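Local coordinates for riboflavin kinase, putative (Trypanosoma brucei, PDB 3BNW), which probably phosphorylates riboflavin to FMN at the expense of ATP, at residues E75-Y80 with F107-Y112. Sequence-based numbering, arbitrary orientation.
Sequences ESFGPY and FGWDFY
Trp-109 meets Phe-77 in an edge-to-face pair, the indole supplying the edge and the phenyl ring the face. CH2 of Trp-109 stands over the outer part of that face, 3.8 Å from CZ of Phe-77. The six-membered indole ring and the phenyl ring have centroids 5.3 Å apart and planes inclined at 69°. Trp-109 extends its benzo edge to the strand from a chi1 of 33°, an unusual value that sets CG between the backbone N and the carbonyl carbon. Within the loop, the carbonyl O of Phe-107 lies over one face of the indole, towards its rim.

The other contacts across the interface converge on Phe-107. Its CE1 reaches CE2 of Tyr-80 at 3.9 Å and CB of Phe-77 at 4.0 Å, the latter near the plane of the Phe-107 ring. The Tyr-80 and Phe-107 rings are almost perpendicular, at 89°, but meet obliquely, as neither a stack nor an edge-to-face pair. On its own strand, Tyr-80 has CA of Gly-78 over the centre of one ring face, while one face of Phe-107 receives CE1 of Phe-111. His-105 joins the cluster, stacked on Tyr-80 and edge-to-face with Phe-107.

The contact thus packs the loop between strands 98-103 and 115-126 against Phe-77 and Tyr-80 of strand 75-87, in the antiparallel sheet of the riboflavin kinase fold; Phe-111, on Val-24 and Phe-103, also places the loop. No hydrogen bond or salt bridge crosses the contact, which rests on aromatic shape and dispersion and illustrates loop-to-sheet packing without polar pairing.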
ATOM      1  N   GLU A  75       4.624  -7.620  18.713  1.00 38.54           N
ATOM      2  CA  GLU A  75       5.680  -7.096  17.837  1.00 38.10           C
ATOM      3  C   GLU A  75       5.152  -6.076  16.825  1.00 37.17           C
ATOM      4  O   GLU A  75       3.938  -5.930  16.644  1.00 37.51           O
ATOM      5  CB  GLU A  75       6.371  -8.258  17.110  1.00 38.13           C
ATOM      6  CG  GLU A  75       7.858  -8.051  16.834  1.00 38.56           C
ATOM      7  CD  GLU A  75       8.637  -9.362  16.832  1.00 39.03           C
ATOM      8  OE1 GLU A  75       8.149 -10.356  16.247  1.00 40.50           O
ATOM      9  OE2 GLU A  75       9.738  -9.404  17.424  1.00 40.72           O
ATOM     10  N   SER A  76       6.080  -5.360  16.186  1.00 35.93           N
ATOM     11  CA  SER A  76       5.754  -4.418  15.108  1.00 34.61           C
ATOM     12  C   SER A  76       6.799  -4.511  13.999  1.00 33.64           C
ATOM     13  O   SER A  76       7.996  -4.569  14.271  1.00 33.60           O
ATOM     14  CB  SER A  76       5.682  -2.983  15.633  1.00 34.60           C
ATOM     15  OG  SER A  76       5.171  -2.101  14.637  1.00 34.22           O
ATOM     16  N   PHE A  77       6.339  -4.518  12.750  1.00 32.51           N
ATOM     17  CA  PHE A  77       7.217  -4.710  11.599  1.00 31.46           C
ATOM     18  C   PHE A  77       7.225  -3.473  10.709  1.00 30.64           C
ATOM     19  O   PHE A  77       6.194  -2.827  10.530  1.00 30.40           O
ATOM     20  CB  PHE A  77       6.780  -5.947  10.808  1.00 31.30           C
ATOM     21  CG  PHE A  77       6.728  -7.204  11.635  1.00 31.01           C
ATOM     22  CD1 PHE A  77       7.826  -8.052  11.705  1.00 30.97           C
ATOM     23  CD2 PHE A  77       5.586  -7.532  12.355  1.00 30.73           C
ATOM     24  CE1 PHE A  77       7.785  -9.215  12.470  1.00 31.31           C
ATOM     25  CE2 PHE A  77       5.535  -8.690  13.122  1.00 31.00           C
ATOM     26  CZ  PHE A  77       6.637  -9.534  13.179  1.00 31.25           C
ATOM     27  N   GLY A  78       8.399  -3.147  10.172  1.00 29.94           N
ATOM     28  CA  GLY A  78       8.568  -2.000   9.282  1.00 29.68           C
ATOM     29  C   GLY A  78       9.283  -0.833   9.942  1.00 29.51           C
ATOM     30  O   GLY A  78       9.883  -0.994  11.005  1.00 30.04           O
ATOM     31  N   PRO A  79       9.224   0.358   9.320  1.00 29.11           N
ATOM     32  CA  PRO A  79       8.516   0.671   8.073  1.00 28.92           C
ATOM     33  C   PRO A  79       9.185   0.064   6.834  1.00 28.53           C
ATOM     34  O   PRO A  79      10.412   0.086   6.718  1.00 28.46           O
ATOM     35  CB  PRO A  79       8.577   2.200   8.020  1.00 28.85           C
ATOM     36  CG  PRO A  79       9.831   2.531   8.734  1.00 28.62           C
ATOM     37  CD  PRO A  79       9.919   1.541   9.855  1.00 28.95           C
ATOM     38  N   TYR A  80       8.381  -0.483   5.927  1.00 28.35           N
ATOM     39  CA  TYR A  80       8.898  -1.058   4.683  1.00 28.17           C
ATOM     40  C   TYR A  80       8.362  -0.311   3.465  1.00 28.23           C
ATOM     41  O   TYR A  80       7.280   0.269   3.523  1.00 27.95           O
ATOM     42  CB  TYR A  80       8.508  -2.532   4.565  1.00 27.69           C
ATOM     43  CG  TYR A  80       8.961  -3.397   5.714  1.00 27.13           C
ATOM     44  CD1 TYR A  80      10.314  -3.552   6.003  1.00 27.04           C
ATOM     45  CD2 TYR A  80       8.038  -4.080   6.505  1.00 26.60           C
ATOM     46  CE1 TYR A  80      10.737  -4.358   7.064  1.00 26.33           C
ATOM     47  CE2 TYR A  80       8.453  -4.889   7.562  1.00 25.97           C
ATOM     48  CZ  TYR A  80       9.798  -5.020   7.836  1.00 25.93           C
ATOM     49  OH  TYR A  80      10.210  -5.815   8.883  1.00 27.28           O
ATOM     50  N   PHE A 107       8.294 -11.524   4.651  1.00 30.50           N
ATOM     51  CA  PHE A 107       7.901 -11.876   6.012  1.00 29.93           C
ATOM     52  C   PHE A 107       8.110 -13.362   6.288  1.00 30.10           C
ATOM     53  O   PHE A 107       8.515 -13.745   7.396  1.00 30.06           O
ATOM     54  CB  PHE A 107       6.434 -11.514   6.254  1.00 29.63           C
ATOM     55  CG  PHE A 107       6.157 -10.037   6.219  1.00 28.99           C
ATOM     56  CD1 PHE A 107       6.250  -9.269   7.379  1.00 29.00           C
ATOM     57  CD2 PHE A 107       5.790  -9.413   5.036  1.00 28.78           C
ATOM     58  CE1 PHE A 107       5.986  -7.902   7.356  1.00 28.58           C
ATOM     59  CE2 PHE A 107       5.522  -8.039   5.002  1.00 29.19           C
ATOM     60  CZ  PHE A 107       5.623  -7.286   6.167  1.00 28.45           C
ATOM     61  N   GLY A 108       7.832 -14.189   5.277  1.00 29.96           N
ATOM     62  CA  GLY A 108       7.910 -15.643   5.407  1.00 30.09           C
ATOM     63  C   GLY A 108       6.609 -16.265   5.889  1.00 30.23           C
ATOM     64  O   GLY A 108       6.553 -17.462   6.181  1.00 30.53           O
ATOM     65  N   TRP A 109       5.562 -15.449   5.975  1.00 30.33           N
ATOM     66  CA  TRP A 109       4.253 -15.892   6.446  1.00 30.19           C
ATOM     67  C   TRP A 109       3.192 -14.845   6.127  1.00 30.22           C
ATOM     68  O   TRP A 109       3.509 -13.699   5.806  1.00 30.14           O
ATOM     69  CB  TRP A 109       4.273 -16.181   7.957  1.00 30.11           C
ATOM     70  CG  TRP A 109       5.205 -15.307   8.757  1.00 29.83           C
ATOM     71  CD1 TRP A 109       6.415 -15.667   9.268  1.00 29.75           C
ATOM     72  CD2 TRP A 109       5.006 -13.935   9.131  1.00 29.83           C
ATOM     73  NE1 TRP A 109       6.984 -14.613   9.937  1.00 29.71           N
ATOM     74  CE2 TRP A 109       6.141 -13.536   9.867  1.00 30.06           C
ATOM     75  CE3 TRP A 109       3.983 -13.005   8.913  1.00 30.13           C
ATOM     76  CZ2 TRP A 109       6.282 -12.244  10.391  1.00 29.97           C
ATOM     77  CZ3 TRP A 109       4.126 -11.716   9.435  1.00 29.85           C
ATOM     78  CH2 TRP A 109       5.267 -11.353  10.164  1.00 29.74           C
ATOM     79  N   ASP A 110       1.933 -15.254   6.209  1.00 30.40           N
ATOM     80  CA  ASP A 110       0.815 -14.338   6.023  1.00 30.53           C
ATOM     81  C   ASP A 110       0.460 -13.673   7.350  1.00 29.96           C
ATOM     82  O   ASP A 110       0.770 -14.193   8.422  1.00 30.07           O
ATOM     83  CB  ASP A 110      -0.396 -15.081   5.444  1.00 30.87           C
ATOM     84  CG  ASP A 110      -0.263 -15.345   3.952  1.00 32.07           C
ATOM     85  OD1 ASP A 110       0.070 -14.400   3.202  1.00 34.57           O
ATOM     86  OD2 ASP A 110      -0.508 -16.491   3.524  1.00 33.52           O
ATOM     87  N   PHE A 111      -0.194 -12.522   7.264  1.00 29.48           N
ATOM     88  CA  PHE A 111      -0.564 -11.746   8.449  1.00 29.17           C
ATOM     89  C   PHE A 111      -2.008 -11.249   8.350  1.00 28.68           C
ATOM     90  O   PHE A 111      -2.294 -10.073   8.584  1.00 28.35           O
ATOM     91  CB  PHE A 111       0.417 -10.582   8.672  1.00 29.22           C
ATOM     92  CG  PHE A 111       0.829  -9.876   7.410  1.00 28.73           C
ATOM     93  CD1 PHE A 111       1.906 -10.333   6.665  1.00 29.30           C
ATOM     94  CD2 PHE A 111       0.153  -8.749   6.974  1.00 29.59           C
ATOM     95  CE1 PHE A 111       2.295  -9.684   5.500  1.00 29.21           C
ATOM     96  CE2 PHE A 111       0.538  -8.094   5.808  1.00 29.77           C
ATOM     97  CZ  PHE A 111       1.611  -8.567   5.072  1.00 29.36           C
ATOM     98  N   TYR A 112      -2.911 -12.168   8.011  1.00 28.02           N
ATOM     99  CA  TYR A 112      -4.338 -11.872   7.962  1.00 27.50           C
ATOM    100  C   TYR A 112      -4.850 -11.566   9.364  1.00 26.92           C
ATOM    101  O   TYR A 112      -4.578 -12.311  10.305  1.00 26.75           O
ATOM    102  CB  TYR A 112      -5.114 -13.044   7.358  1.00 27.44           C
ATOM    103  CG  TYR A 112      -4.851 -13.233   5.886  1.00 27.58           C
ATOM    104  CD1 TYR A 112      -5.448 -12.402   4.947  1.00 27.81           C
ATOM    105  CD2 TYR A 112      -4.003 -14.239   5.430  1.00 27.82           C
ATOM    106  CE1 TYR A 112      -5.207 -12.563   3.591  1.00 27.91           C
ATOM    107  CE2 TYR A 112      -3.756 -14.409   4.075  1.00 27.58           C
ATOM    108  CZ  TYR A 112      -4.363 -13.568   3.160  1.00 27.55           C
ATOM    109  OH  TYR A 112      -4.131 -13.720   1.812  1.00 27.64           O
TER